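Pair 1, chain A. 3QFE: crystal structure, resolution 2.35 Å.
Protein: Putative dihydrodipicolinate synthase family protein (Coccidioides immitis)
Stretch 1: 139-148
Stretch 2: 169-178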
# COMPACT_ATOMS: atom_id res chain seq x y z
N PRO A 139 -3.83 -20.05 0.56
CA PRO A 139 -4.09 -20.23 1.98
C PRO A 139 -4.45 -18.93 2.69
O PRO A 139 -4.84 -18.97 3.85
CB PRO A 139 -2.78 -20.79 2.53
CG PRO A 139 -1.75 -20.50 1.50
CD PRO A 139 -2.44 -20.38 0.18
N LEU A 140 -4.32 -17.80 2.01
CA LEU A 140 -4.65 -16.50 2.59
C LEU A 140 -5.77 -15.82 1.78
O LEU A 140 -5.89 -16.05 0.58
CB LEU A 140 -3.40 -15.60 2.66
CG LEU A 140 -2.29 -15.88 3.70
CD1 LEU A 140 -1.11 -14.94 3.52
CD2 LEU A 140 -2.77 -15.83 5.16
N PRO A 141 -6.58 -14.98 2.44
CA PRO A 141 -7.60 -14.21 1.69
C PRO A 141 -6.97 -13.28 0.63
O PRO A 141 -5.91 -12.71 0.85
CB PRO A 141 -8.31 -13.40 2.78
CG PRO A 141 -8.03 -14.11 4.07
CD PRO A 141 -6.72 -14.83 3.90
N VAL A 142 -7.66 -13.10 -0.49
CA VAL A 142 -7.10 -12.44 -1.67
C VAL A 142 -7.71 -11.06 -1.94
O VAL A 142 -8.92 -10.91 -1.97
CB VAL A 142 -7.26 -13.36 -2.92
CG1 VAL A 142 -7.01 -12.61 -4.23
CG2 VAL A 142 -6.36 -14.60 -2.79
N VAL A 143 -6.86 -10.06 -2.14
CA VAL A 143 -7.29 -8.74 -2.58
C VAL A 143 -6.80 -8.53 -4.03
O VAL A 143 -5.59 -8.62 -4.31
CB VAL A 143 -6.80 -7.59 -1.64
CG1 VAL A 143 -7.32 -6.23 -2.12
CG2 VAL A 143 -7.27 -7.83 -0.21
N ILE A 144 -7.74 -8.27 -4.93
CA ILE A 144 -7.43 -8.00 -6.33
C ILE A 144 -6.67 -6.70 -6.36
O ILE A 144 -7.06 -5.73 -5.68
CB ILE A 144 -8.72 -7.88 -7.17
CG1 ILE A 144 -9.47 -9.21 -7.18
CG2 ILE A 144 -8.41 -7.43 -8.60
CD1 ILE A 144 -10.95 -9.09 -7.59
N TYR A 145 -5.55 -6.70 -7.07
CA TYR A 145 -4.71 -5.52 -7.21
C TYR A 145 -4.88 -5.06 -8.64
O TYR A 145 -4.33 -5.66 -9.56
CB TYR A 145 -3.25 -5.87 -6.94
CG TYR A 145 -2.27 -4.72 -6.74
CD1 TYR A 145 -0.97 -4.99 -6.31
CD2 TYR A 145 -2.62 -3.37 -6.99
CE1 TYR A 145 -0.03 -3.98 -6.13
CE2 TYR A 145 -1.68 -2.34 -6.82
CZ TYR A 145 -0.38 -2.65 -6.38
OH TYR A 145 0.58 -1.67 -6.18
N ASN A 146 -5.66 -4.02 -8.83
CA ASN A 146 -5.90 -3.49 -10.15
C ASN A 146 -4.92 -2.36 -10.46
O ASN A 146 -5.16 -1.21 -10.07
CB ASN A 146 -7.35 -2.99 -10.26
CG ASN A 146 -7.84 -2.94 -11.70
OD1 ASN A 146 -7.17 -3.40 -12.62
ND2 ASN A 146 -9.05 -2.39 -11.89
N PHE A 147 -3.82 -2.67 -11.15
CA PHE A 147 -2.87 -1.64 -11.56
C PHE A 147 -2.64 -1.59 -13.08
O PHE A 147 -1.79 -2.32 -13.60
CB PHE A 147 -1.53 -1.80 -10.82
CG PHE A 147 -0.68 -0.56 -10.82
CD1 PHE A 147 0.21 -0.33 -9.77
CD2 PHE A 147 -0.76 0.39 -11.85
CE1 PHE A 147 1.02 0.83 -9.76
CE2 PHE A 147 0.03 1.54 -11.84
CZ PHE A 147 0.92 1.76 -10.79
N PRO A 148 -3.38 -0.71 -13.80
CA PRO A 148 -3.21 -0.58 -15.26
C PRO A 148 -2.14 0.45 -15.71
O PRO A 148 -1.63 1.24 -14.90
CB PRO A 148 -4.60 -0.16 -15.75
CG PRO A 148 -5.28 0.45 -14.55
CD PRO A 148 -4.48 0.14 -13.30
N PRO A 169 -15.39 -16.80 -2.64
CA PRO A 169 -15.56 -16.23 -1.28
C PRO A 169 -14.23 -15.95 -0.57
O PRO A 169 -14.19 -15.23 0.42
CB PRO A 169 -16.35 -17.31 -0.53
CG PRO A 169 -16.88 -18.26 -1.60
CD PRO A 169 -15.88 -18.19 -2.73
N ASN A 170 -13.14 -16.52 -1.07
CA ASN A 170 -11.81 -16.21 -0.55
C ASN A 170 -11.25 -14.89 -1.12
O ASN A 170 -10.16 -14.45 -0.74
CB ASN A 170 -10.87 -17.39 -0.80
CG ASN A 170 -9.57 -17.29 -0.03
OD1 ASN A 170 -9.56 -16.88 1.14
ND2 ASN A 170 -8.47 -17.67 -0.67
N VAL A 171 -11.98 -14.28 -2.05
CA VAL A 171 -11.62 -12.95 -2.53
C VAL A 171 -12.33 -11.97 -1.63
O VAL A 171 -13.56 -12.01 -1.51
CB VAL A 171 -12.00 -12.71 -4.01
CG1 VAL A 171 -12.03 -11.22 -4.35
CG2 VAL A 171 -11.04 -13.49 -4.94
N VAL A 172 -11.56 -11.10 -0.99
CA VAL A 172 -12.10 -10.23 0.04
C VAL A 172 -11.93 -8.71 -0.20
O VAL A 172 -12.18 -7.91 0.70
CB VAL A 172 -11.50 -10.59 1.43
CG1 VAL A 172 -11.96 -11.99 1.86
CG2 VAL A 172 -9.98 -10.47 1.43
N GLY A 173 -11.50 -8.31 -1.39
CA GLY A 173 -11.39 -6.91 -1.71
C GLY A 173 -10.69 -6.63 -3.02
O GLY A 173 -10.35 -7.57 -3.73
N VAL A 174 -10.49 -5.35 -3.32
CA VAL A 174 -9.82 -4.89 -4.53
C VAL A 174 -9.10 -3.59 -4.13
O VAL A 174 -9.65 -2.82 -3.36
CB VAL A 174 -10.83 -4.66 -5.73
CG1 VAL A 174 -11.95 -3.65 -5.39
CG2 VAL A 174 -10.12 -4.20 -6.99
N LYS A 175 -7.87 -3.38 -4.59
CA LYS A 175 -7.25 -2.07 -4.58
C LYS A 175 -7.40 -1.50 -5.98
O LYS A 175 -6.88 -2.06 -6.94
CB LYS A 175 -5.77 -2.13 -4.21
CG LYS A 175 -5.00 -0.78 -4.39
CD LYS A 175 -3.57 -0.83 -3.84
CE LYS A 175 -2.63 0.33 -4.33
NZ LYS A 175 -1.20 0.25 -3.69
N LEU A 176 -8.12 -0.38 -6.09
CA LEU A 176 -8.21 0.37 -7.35
C LEU A 176 -7.17 1.50 -7.32
O LEU A 176 -7.13 2.28 -6.37
CB LEU A 176 -9.61 0.94 -7.53
CG LEU A 176 -10.79 -0.03 -7.40
CD1 LEU A 176 -12.05 0.73 -7.06
CD2 LEU A 176 -10.97 -0.80 -8.69
N THR A 177 -6.32 1.59 -8.33
CA THR A 177 -5.22 2.56 -8.27
C THR A 177 -5.73 3.96 -8.60
O THR A 177 -5.48 4.91 -7.84
CB THR A 177 -4.06 2.21 -9.20
OG1 THR A 177 -4.57 2.09 -10.54
CG2 THR A 177 -3.37 0.90 -8.73
N CYS A 178 -6.45 4.05 -9.72
CA CYS A 178 -7.19 5.26 -10.10
C CYS A 178 -8.68 4.99 -9.87
O CYS A 178 -9.40 4.63 -10.79
CB CYS A 178 -6.93 5.63 -11.57

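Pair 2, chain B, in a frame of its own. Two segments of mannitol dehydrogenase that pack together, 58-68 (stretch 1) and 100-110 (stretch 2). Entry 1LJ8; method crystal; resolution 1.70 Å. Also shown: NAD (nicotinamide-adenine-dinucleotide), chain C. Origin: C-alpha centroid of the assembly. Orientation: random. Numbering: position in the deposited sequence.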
# COMPACT_ATOMS: atom_id res chain seq x y z
N TRP B 58 -9.35 -0.09 -22.18
CA TRP B 58 -8.68 0.33 -20.93
C TRP B 58 -7.85 -0.79 -20.30
O TRP B 58 -7.73 -0.91 -19.07
CB TRP B 58 -9.71 0.86 -19.93
CG TRP B 58 -10.22 2.24 -20.36
CD1 TRP B 58 -11.44 2.53 -20.93
CD2 TRP B 58 -9.55 3.48 -20.20
NE1 TRP B 58 -11.56 3.90 -21.12
CE2 TRP B 58 -10.41 4.50 -20.67
CE3 TRP B 58 -8.29 3.84 -19.69
CZ2 TRP B 58 -10.06 5.88 -20.65
CZ3 TRP B 58 -7.93 5.21 -19.66
CH2 TRP B 58 -8.83 6.22 -20.14
N SER B 59 -7.27 -1.62 -21.16
CA SER B 59 -6.38 -2.68 -20.67
C SER B 59 -5.19 -2.05 -19.98
O SER B 59 -4.80 -0.92 -20.25
CB SER B 59 -5.86 -3.53 -21.85
OG SER B 59 -5.10 -4.64 -21.37
N ILE B 60 -4.57 -2.81 -19.08
CA ILE B 60 -3.43 -2.34 -18.32
C ILE B 60 -2.10 -2.89 -18.81
O ILE B 60 -1.96 -4.10 -19.08
CB ILE B 60 -3.60 -2.77 -16.85
CG1 ILE B 60 -4.84 -2.08 -16.25
CG2 ILE B 60 -2.32 -2.46 -16.00
CD1 ILE B 60 -5.44 -2.94 -15.04
N CYS B 61 -1.12 -2.00 -18.97
CA CYS B 61 0.25 -2.42 -19.28
C CYS B 61 1.01 -2.24 -17.96
O CYS B 61 1.16 -1.10 -17.45
CB CYS B 61 0.90 -1.51 -20.36
SG CYS B 61 2.59 -2.15 -20.76
N GLY B 62 1.43 -3.35 -17.35
CA GLY B 62 2.20 -3.24 -16.10
C GLY B 62 3.57 -2.61 -16.38
O GLY B 62 4.05 -2.65 -17.53
N VAL B 63 4.19 -2.04 -15.34
CA VAL B 63 5.50 -1.40 -15.44
C VAL B 63 6.27 -1.76 -14.18
O VAL B 63 5.79 -1.51 -13.05
CB VAL B 63 5.35 0.14 -15.51
CG1 VAL B 63 6.76 0.81 -15.38
CG2 VAL B 63 4.70 0.55 -16.81
N GLY B 64 7.45 -2.35 -14.36
CA GLY B 64 8.28 -2.71 -13.22
C GLY B 64 9.60 -1.94 -13.28
O GLY B 64 10.34 -2.02 -14.28
N LEU B 65 9.89 -1.20 -12.21
CA LEU B 65 11.15 -0.40 -12.15
C LEU B 65 12.25 -1.07 -11.34
O LEU B 65 13.41 -0.57 -11.30
CB LEU B 65 10.87 0.96 -11.49
CG LEU B 65 9.75 1.81 -12.11
CD1 LEU B 65 9.72 3.23 -11.49
CD2 LEU B 65 10.02 1.88 -13.66
N ARG B 66 11.93 -2.18 -10.69
CA ARG B 66 12.88 -2.85 -9.78
C ARG B 66 13.26 -4.25 -10.21
O ARG B 66 12.49 -4.92 -10.88
CB ARG B 66 12.29 -2.89 -8.36
CG ARG B 66 12.00 -1.48 -7.83
CD ARG B 66 11.28 -1.48 -6.48
NE ARG B 66 12.06 -1.94 -5.32
CZ ARG B 66 11.88 -3.11 -4.69
NH1 ARG B 66 10.96 -4.00 -5.08
NH2 ARG B 66 12.61 -3.36 -3.60
N SER B 67 14.44 -4.68 -9.78
CA SER B 67 14.94 -6.01 -10.14
C SER B 67 13.97 -7.09 -9.69
O SER B 67 13.79 -8.08 -10.41
CB SER B 67 16.33 -6.25 -9.49
OG SER B 67 16.21 -6.11 -8.09
N GLU B 68 13.33 -6.91 -8.53
CA GLU B 68 12.37 -7.93 -8.08
C GLU B 68 11.11 -8.06 -8.95
O GLU B 68 10.38 -9.05 -8.84
CB GLU B 68 11.97 -7.74 -6.60
CG GLU B 68 12.13 -6.35 -6.02
CD GLU B 68 13.58 -5.97 -5.74
OE1 GLU B 68 14.20 -6.53 -4.79
OE2 GLU B 68 14.10 -5.11 -6.47
N GLY B 100 -8.39 -10.91 -16.80
CA GLY B 100 -7.73 -10.69 -18.08
C GLY B 100 -7.46 -9.25 -18.43
O GLY B 100 -7.10 -8.95 -19.58
N SER B 101 -7.57 -8.34 -17.45
CA SER B 101 -7.38 -6.91 -17.74
C SER B 101 -5.94 -6.41 -17.86
O SER B 101 -5.74 -5.26 -18.25
CB SER B 101 -8.13 -6.11 -16.67
OG SER B 101 -7.65 -6.52 -15.41
N ILE B 102 -4.95 -7.25 -17.54
CA ILE B 102 -3.55 -6.85 -17.71
C ILE B 102 -3.11 -7.62 -18.97
O ILE B 102 -3.24 -8.85 -19.03
CB ILE B 102 -2.68 -7.26 -16.51
CG1 ILE B 102 -3.11 -6.46 -15.27
CG2 ILE B 102 -1.15 -6.99 -16.82
CD1 ILE B 102 -2.34 -6.85 -13.98
N SER B 103 -2.61 -6.87 -19.96
CA SER B 103 -2.19 -7.47 -21.23
C SER B 103 -0.68 -7.52 -21.48
O SER B 103 -0.24 -8.19 -22.42
CB SER B 103 -2.89 -6.75 -22.40
OG SER B 103 -2.66 -5.36 -22.38
N ASP B 104 0.11 -6.86 -20.64
CA ASP B 104 1.58 -6.91 -20.83
C ASP B 104 2.19 -6.32 -19.58
O ASP B 104 1.47 -5.78 -18.74
CB ASP B 104 1.99 -6.04 -22.03
CG ASP B 104 3.37 -6.40 -22.60
OD1 ASP B 104 3.76 -5.74 -23.60
OD2 ASP B 104 4.06 -7.32 -22.08
N MSE B 105 3.52 -6.37 -19.47
CA MSE B 105 4.24 -5.76 -18.36
C MSE B 105 5.66 -5.51 -18.88
O MSE B 105 6.30 -6.45 -19.36
CB MSE B 105 4.28 -6.69 -17.16
CG MSE B 105 5.04 -6.07 -15.99
SE MSE B 105 4.84 -7.10 -14.42
CE MSE B 105 6.20 -6.19 -13.29
N LEU B 106 6.10 -4.25 -18.84
CA LEU B 106 7.44 -3.85 -19.30
C LEU B 106 8.33 -3.62 -18.09
O LEU B 106 7.85 -3.17 -17.02
CB LEU B 106 7.37 -2.56 -20.15
CG LEU B 106 6.44 -2.62 -21.39
CD1 LEU B 106 6.65 -1.31 -22.21
CD2 LEU B 106 6.70 -3.87 -22.24
N LEU B 107 9.63 -3.93 -18.24
CA LEU B 107 10.59 -3.73 -17.17
C LEU B 107 11.59 -2.67 -17.59
O LEU B 107 12.07 -2.67 -18.74
CB LEU B 107 11.38 -5.01 -16.92
CG LEU B 107 10.53 -6.22 -16.53
CD1 LEU B 107 11.48 -7.44 -16.25
CD2 LEU B 107 9.69 -5.89 -15.26
N ALA B 108 11.88 -1.75 -16.68
CA ALA B 108 12.87 -0.71 -16.99
C ALA B 108 14.21 -1.36 -17.39
O ALA B 108 14.87 -0.86 -18.32
CB ALA B 108 13.09 0.19 -15.74
N GLU B 109 14.60 -2.46 -16.73
CA GLU B 109 15.89 -3.13 -17.03
C GLU B 109 16.02 -3.59 -18.49
O GLU B 109 17.14 -3.81 -18.96
CB GLU B 109 16.15 -4.35 -16.10
CG GLU B 109 15.12 -5.51 -16.25
CD GLU B 109 15.38 -6.73 -15.33
OE1 GLU B 109 15.82 -6.53 -14.21
OE2 GLU B 109 15.12 -7.89 -15.71
N ASP B 110 14.90 -3.77 -19.18
CA ASP B 110 14.94 -4.21 -20.58
C ASP B 110 15.18 -3.09 -21.58
O ASP B 110 15.65 -3.33 -22.71
CB ASP B 110 13.64 -4.97 -20.97
CG ASP B 110 13.50 -6.28 -20.22
OD1 ASP B 110 14.54 -6.87 -19.83
OD2 ASP B 110 12.35 -6.78 -20.04
PA NAD C . 3.82 -5.92 -3.27
O1A NAD C . 4.98 -6.13 -2.43
O2A NAD C . 3.04 -7.04 -3.87
O5B NAD C . 4.21 -5.00 -4.51
C5B NAD C . 4.86 -3.71 -4.28
C4B NAD C . 5.15 -3.28 -5.73
O4B NAD C . 5.78 -1.93 -5.66
C3B NAD C . 6.25 -4.11 -6.49
O3B NAD C . 5.85 -4.14 -7.87
C2B NAD C . 7.53 -3.30 -6.23
O2B NAD C . 8.55 -3.55 -7.19
C1B NAD C . 7.01 -1.89 -6.37
N9A NAD C . 7.81 -0.87 -5.78
C8A NAD C . 8.38 -0.77 -4.52
N7A NAD C . 9.02 0.36 -4.35
C5A NAD C . 8.86 1.03 -5.55
C6A NAD C . 9.32 2.30 -5.93
N6A NAD C . 10.02 3.14 -5.16
N1A NAD C . 9.03 2.73 -7.21
C2A NAD C . 8.30 1.95 -8.10
N3A NAD C . 7.81 0.70 -7.74
C4A NAD C . 8.13 0.29 -6.44
O3 NAD C . 2.86 -4.98 -2.43
PN NAD C . 1.26 -4.78 -2.48
O1N NAD C . 0.64 -5.66 -1.50
O2N NAD C . 0.85 -4.91 -3.88
O5D NAD C . 1.10 -3.31 -1.92
C5D NAD C . 1.61 -2.25 -2.71
C4D NAD C . 0.99 -1.03 -2.19
O4D NAD C . -0.42 -0.92 -2.46
C3D NAD C . 1.14 -0.71 -0.65
O3D NAD C . 2.44 -0.24 -0.33
C2D NAD C . -0.01 0.23 -0.37
O2D NAD C . 0.36 1.58 -0.60
C1D NAD C . -1.11 -0.25 -1.36
N1N NAD C . -2.12 -1.13 -0.75
C2N NAD C . -1.93 -2.48 -0.41
C3N NAD C . -2.95 -3.14 0.23
C7N NAD C . -2.73 -4.60 0.65
O7N NAD C . -3.58 -5.10 1.40
N7N NAD C . -1.65 -5.27 0.29
C4N NAD C . -4.21 -2.45 0.57
C5N NAD C . -4.37 -1.09 0.16
C6N NAD C . -3.33 -0.39 -0.51
O HOH W 1 -6.70 -6.79 -21.30
O HOH W 2 13.35 -3.08 -14.22

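Where do the two pairs differ most sharply? They differ at two matched positions on one face of the first strand. Pair 1 places Ile144(A) and Asn146(A) there, and pair 2 has Gly62(B) and Gly64(B). In pair 1 the side chains meet branched partners: Ile144(A) CB lies 3.9 Å from Val174(A) CG2, and Ile144(A) CD1 lies 4.0 Å from Val171(A) CG1. In pair 2 the space is taken from the other strand. The extended selenomethionine Met105(B), all t, brings its CE to 4.1 Å from Gly64(B) CA. A CB on Gly64(B) would lie 2.9 Å from Leu107(B) CD2, a clash, and one on Gly62(B) would sit tightly, 3.1 Å from Met105(B) CG.

What backbone do these different side chains share? Both pairs are parallel two-strand contacts, with strand axes 20° apart in pair 1 and 21° in pair 2, and 14 central residues superpose at 0.6 Å. The first strand reaches across with alternate residues: Val142(A) N bonds Asn170(A) O at 2.9 Å, and Ile60(B) N bonds Ser101(B) O at 2.8 Å. Further along, Ile144(A) N to Gly173(A) O is 3.0 Å, matched by Gly62(B) N to Asp104(B) O at 2.8 Å. Because the donors and acceptors are backbone atoms, the ladder tolerates the change of side chains.

How is the start of each ladder closed? Pair 1 uses Asn170(A), whose ND2 donates to Leu140(A) O at 3.3 Å, while Pro141(A) CB packs 3.6 Å from Val172(A) CG2. At the positions of Pro141(A) and Val172(A), pair 2 has two serines, and an apolar contact becomes a polar one: Ser59(B) OG and Ser103(B) OG are hydrogen-bonded at 2.7 Å. A water joins Ser59(B) OG to Gly100(B) O, at 2.7 and 2.8 Å from its oxygen.

What happens where the strands run out? Thr177(A) and Ala108(B) match, and both point CA-to-CB toward the other stretch. Thr177(A) sets its CG2 over a face of the Phe147(A) ring, 4.1 Å from the centroid, and its OG1 makes a weak 3.4 Å hydrogen bond to Asn146(A) O. Ala108(B) offers a methyl alone, its CB 4.1 Å from Leu65(B) CD2, but its backbone continues the ladder: Ala108(B) N donates to Gly64(B) O at 2.9 Å. Leu65(B), the counterpart of Phe147(A), also brings its CD1 to 3.9 Å from C2A of the bound NAD, as suits a dehydrogenase.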